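Local coordinates for SPT6 (Antonospora locustae, PDB 2XP1), which is a transcription elongation factor whose tandem SH2 domains enable its interaction with RNA polymerase II, at residues Lys103-Pro108 with Tyr125-Arg131. Coordinates in Å, arbitrary orientation, origin at the centre of the assembly. Residues are numbered along the deposited sequence.
With SO4 (sulfate ion), chain C.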
loop_
_atom_site.group_PDB
_atom_site.type_symbol
_atom_site.label_atom_id
_atom_site.label_comp_id
_atom_site.label_asym_id
_atom_site.label_seq_id
_atom_site.Cartn_x
_atom_site.Cartn_y
_atom_site.Cartn_z
ATOM N N LYS A 103 12.325 -18.661 13.273
ATOM C CA LYS A 103 12.565 -19.280 11.961
ATOM C C LYS A 103 13.477 -18.493 10.994
ATOM O O LYS A 103 13.721 -18.943 9.869
ATOM C CB LYS A 103 11.226 -19.605 11.266
ATOM C CG LYS A 103 10.345 -20.606 11.985
ATOM C CD LYS A 103 10.739 -22.042 11.658
ATOM C CE LYS A 103 11.686 -22.634 12.683
ATOM N NZ LYS A 103 10.965 -23.145 13.897
ATOM N N TYR A 104 13.969 -17.327 11.423
ATOM C CA TYR A 104 14.940 -16.557 10.637
ATOM C C TYR A 104 16.373 -17.079 10.760
ATOM O O TYR A 104 16.843 -17.319 11.874
ATOM C CB TYR A 104 14.930 -15.110 11.083
ATOM C CG TYR A 104 15.922 -14.244 10.337
ATOM C CD1 TYR A 104 15.569 -13.639 9.125
ATOM C CD2 TYR A 104 17.216 -14.034 10.837
ATOM C CE1 TYR A 104 16.474 -12.831 8.429
ATOM C CE2 TYR A 104 18.137 -13.221 10.146
ATOM C CZ TYR A 104 17.758 -12.620 8.946
ATOM O OH TYR A 104 18.654 -11.816 8.250
ATOM N N PHE A 105 17.061 -17.221 9.622
ATOM C CA PHE A 105 18.518 -17.441 9.595
ATOM C C PHE A 105 19.246 -16.338 8.832
ATOM O O PHE A 105 18.677 -15.726 7.934
ATOM C CB PHE A 105 18.877 -18.792 8.974
ATOM C CG PHE A 105 18.393 -19.954 9.760
ATOM C CD1 PHE A 105 17.083 -20.402 9.624
ATOM C CD2 PHE A 105 19.242 -20.594 10.670
ATOM C CE1 PHE A 105 16.620 -21.470 10.377
ATOM C CE2 PHE A 105 18.796 -21.667 11.424
ATOM C CZ PHE A 105 17.480 -22.114 11.278
ATOM N N ASN A 106 20.517 -16.127 9.185
ATOM C CA ASN A 106 21.420 -15.146 8.544
ATOM C C ASN A 106 22.010 -15.537 7.207
ATOM O O ASN A 106 22.350 -14.664 6.410
ATOM C CB ASN A 106 22.579 -14.781 9.465
ATOM C CG ASN A 106 22.208 -13.701 10.451
ATOM O OD1 ASN A 106 22.040 -13.980 11.654
ATOM N ND2 ASN A 106 22.050 -12.457 9.954
ATOM N N SER A 107 22.157 -16.827 6.939
ATOM C CA SER A 107 22.507 -17.193 5.572
ATOM C C SER A 107 21.701 -18.377 5.045
ATOM O O SER A 107 21.324 -19.277 5.811
ATOM C CB SER A 107 24.026 -17.380 5.387
ATOM O OG SER A 107 24.395 -18.743 5.235
ATOM N N PRO A 108 21.399 -18.346 3.733
ATOM C CA PRO A 108 20.903 -19.484 2.961
ATOM C C PRO A 108 21.705 -20.742 3.271
ATOM O O PRO A 108 21.126 -21.782 3.627
ATOM C CB PRO A 108 21.154 -19.057 1.498
ATOM C CG PRO A 108 21.694 -17.635 1.545
ATOM C CD PRO A 108 21.417 -17.117 2.922
ATOM N N TYR A 125 10.656 -25.308 7.316
ATOM C CA TYR A 125 10.760 -24.067 6.597
ATOM C C TYR A 125 11.669 -23.126 7.292
ATOM O O TYR A 125 11.834 -23.214 8.500
ATOM C CB TYR A 125 9.395 -23.427 6.431
ATOM C CG TYR A 125 8.667 -23.135 7.716
ATOM C CD1 TYR A 125 8.729 -21.868 8.295
ATOM C CD2 TYR A 125 7.918 -24.126 8.364
ATOM C CE1 TYR A 125 8.033 -21.583 9.479
ATOM C CE2 TYR A 125 7.232 -23.856 9.544
ATOM C CZ TYR A 125 7.288 -22.570 10.089
ATOM O OH TYR A 125 6.619 -22.285 11.265
ATOM N N ALA A 126 12.246 -22.206 6.521
ATOM C CA ALA A 126 13.230 -21.286 7.067
ATOM C C ALA A 126 13.040 -19.978 6.406
ATOM O O ALA A 126 12.410 -19.924 5.356
ATOM C CB ALA A 126 14.641 -21.808 6.820
ATOM N N PHE A 127 13.569 -18.917 7.008
ATOM C CA PHE A 127 13.539 -17.590 6.371
ATOM C C PHE A 127 14.936 -17.006 6.366
ATOM O O PHE A 127 15.642 -17.133 7.335
ATOM C CB PHE A 127 12.642 -16.597 7.116
ATOM C CG PHE A 127 11.206 -16.940 7.107
ATOM C CD1 PHE A 127 10.682 -17.820 8.065
ATOM C CD2 PHE A 127 10.354 -16.345 6.186
ATOM C CE1 PHE A 127 9.337 -18.148 8.089
ATOM C CE2 PHE A 127 8.996 -16.644 6.176
ATOM C CZ PHE A 127 8.466 -17.568 7.155
ATOM N N TYR A 128 15.299 -16.354 5.261
ATOM C CA TYR A 128 16.544 -15.620 5.131
ATOM C C TYR A 128 16.386 -14.516 4.093
ATOM O O TYR A 128 15.547 -14.618 3.209
ATOM C CB TYR A 128 17.688 -16.553 4.772
ATOM C CG TYR A 128 17.456 -17.502 3.599
ATOM C CD1 TYR A 128 17.847 -17.145 2.298
ATOM C CD2 TYR A 128 16.895 -18.768 3.797
ATOM C CE1 TYR A 128 17.666 -18.008 1.230
ATOM C CE2 TYR A 128 16.708 -19.643 2.729
ATOM C CZ TYR A 128 17.097 -19.247 1.455
ATOM O OH TYR A 128 16.918 -20.092 0.396
ATOM N N PHE A 129 17.158 -13.443 4.219
ATOM C CA PHE A 129 17.059 -12.347 3.257
ATOM C C PHE A 129 17.666 -12.794 1.976
ATOM O O PHE A 129 18.651 -13.514 1.995
ATOM C CB PHE A 129 17.792 -11.104 3.746
ATOM C CG PHE A 129 17.034 -10.376 4.792
ATOM C CD1 PHE A 129 17.524 -10.280 6.064
ATOM C CD2 PHE A 129 15.800 -9.838 4.517
ATOM C CE1 PHE A 129 16.819 -9.617 7.037
ATOM C CE2 PHE A 129 15.086 -9.215 5.500
ATOM C CZ PHE A 129 15.612 -9.112 6.776
ATOM N N SER A 130 17.055 -12.347 0.884
ATOM C CA SER A 130 17.532 -12.612 -0.477
ATOM C C SER A 130 18.723 -11.730 -0.780
ATOM O O SER A 130 18.684 -10.520 -0.513
ATOM C CB SER A 130 16.431 -12.273 -1.520
ATOM O OG SER A 130 16.916 -12.488 -2.860
ATOM N N ARG A 131 19.751 -12.339 -1.379
ATOM C CA ARG A 131 20.913 -11.620 -1.921
ATOM C C ARG A 131 20.725 -11.316 -3.427
ATOM O O ARG A 131 21.259 -10.317 -3.941
ATOM C CB ARG A 131 22.202 -12.421 -1.680
ATOM C CG ARG A 131 22.794 -12.272 -0.273
ATOM C CD ARG A 131 21.944 -12.935 0.848
ATOM N NE ARG A 131 22.589 -12.755 2.150
ATOM C CZ ARG A 131 22.039 -12.937 3.355
ATOM N NH1 ARG A 131 20.777 -13.353 3.533
ATOM N NH2 ARG A 131 22.798 -12.691 4.413
HETATM S S SO4 C . 18.109 -15.719 -3.068
HETATM O O1 SO4 C . 18.512 -16.872 -3.879
HETATM O O2 SO4 C . 19.297 -14.905 -2.776
HETATM O O3 SO4 C . 17.523 -16.158 -1.806
HETATM O O4 SO4 C . 17.113 -14.948 -3.796
HETATM O O HOH W 1 19.211 -13.480 6.301
#
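Between helices 80-100 and 112-116, residues 103-105 run parallel to edge strand 124-129 and join it by a single bridge, Tyr104 with Phe127. Phe127 N donates to Lys103 O (2.9 Å) and Phe105 N to Phe127 O (2.7 Å), as in parallel strands. Lys103 lays its aliphatic chain over the Tyr125 ring, CD 4.0 Å from the ring centroid, a CH-pi contact. The CA-CB bond of Tyr104 points away, yet its ring reaches Phe129 (CE1 to CE1, 3.5 Å), and its OH meets a water (2.6 Å) that also bonds Phe105 O, Phe129 N and Arg131 NH1. Farther along, Pro108 packs on one face of the Tyr128 ring, its CA 3.8 Å from the ring centroid, a CH-pi contact; the other side of strand 124-129 pairs with strand 136-142. Ser130 OG and Arg131 N hold a sulfate, probably from the crystallisation liquor. A short parallel bridge just before helix 112-116, the first helix of this SH2 domain, at the edge of the antiparallel sheet that begins with 124-129, is characteristic of the SH2 fold, here the second of the tandem.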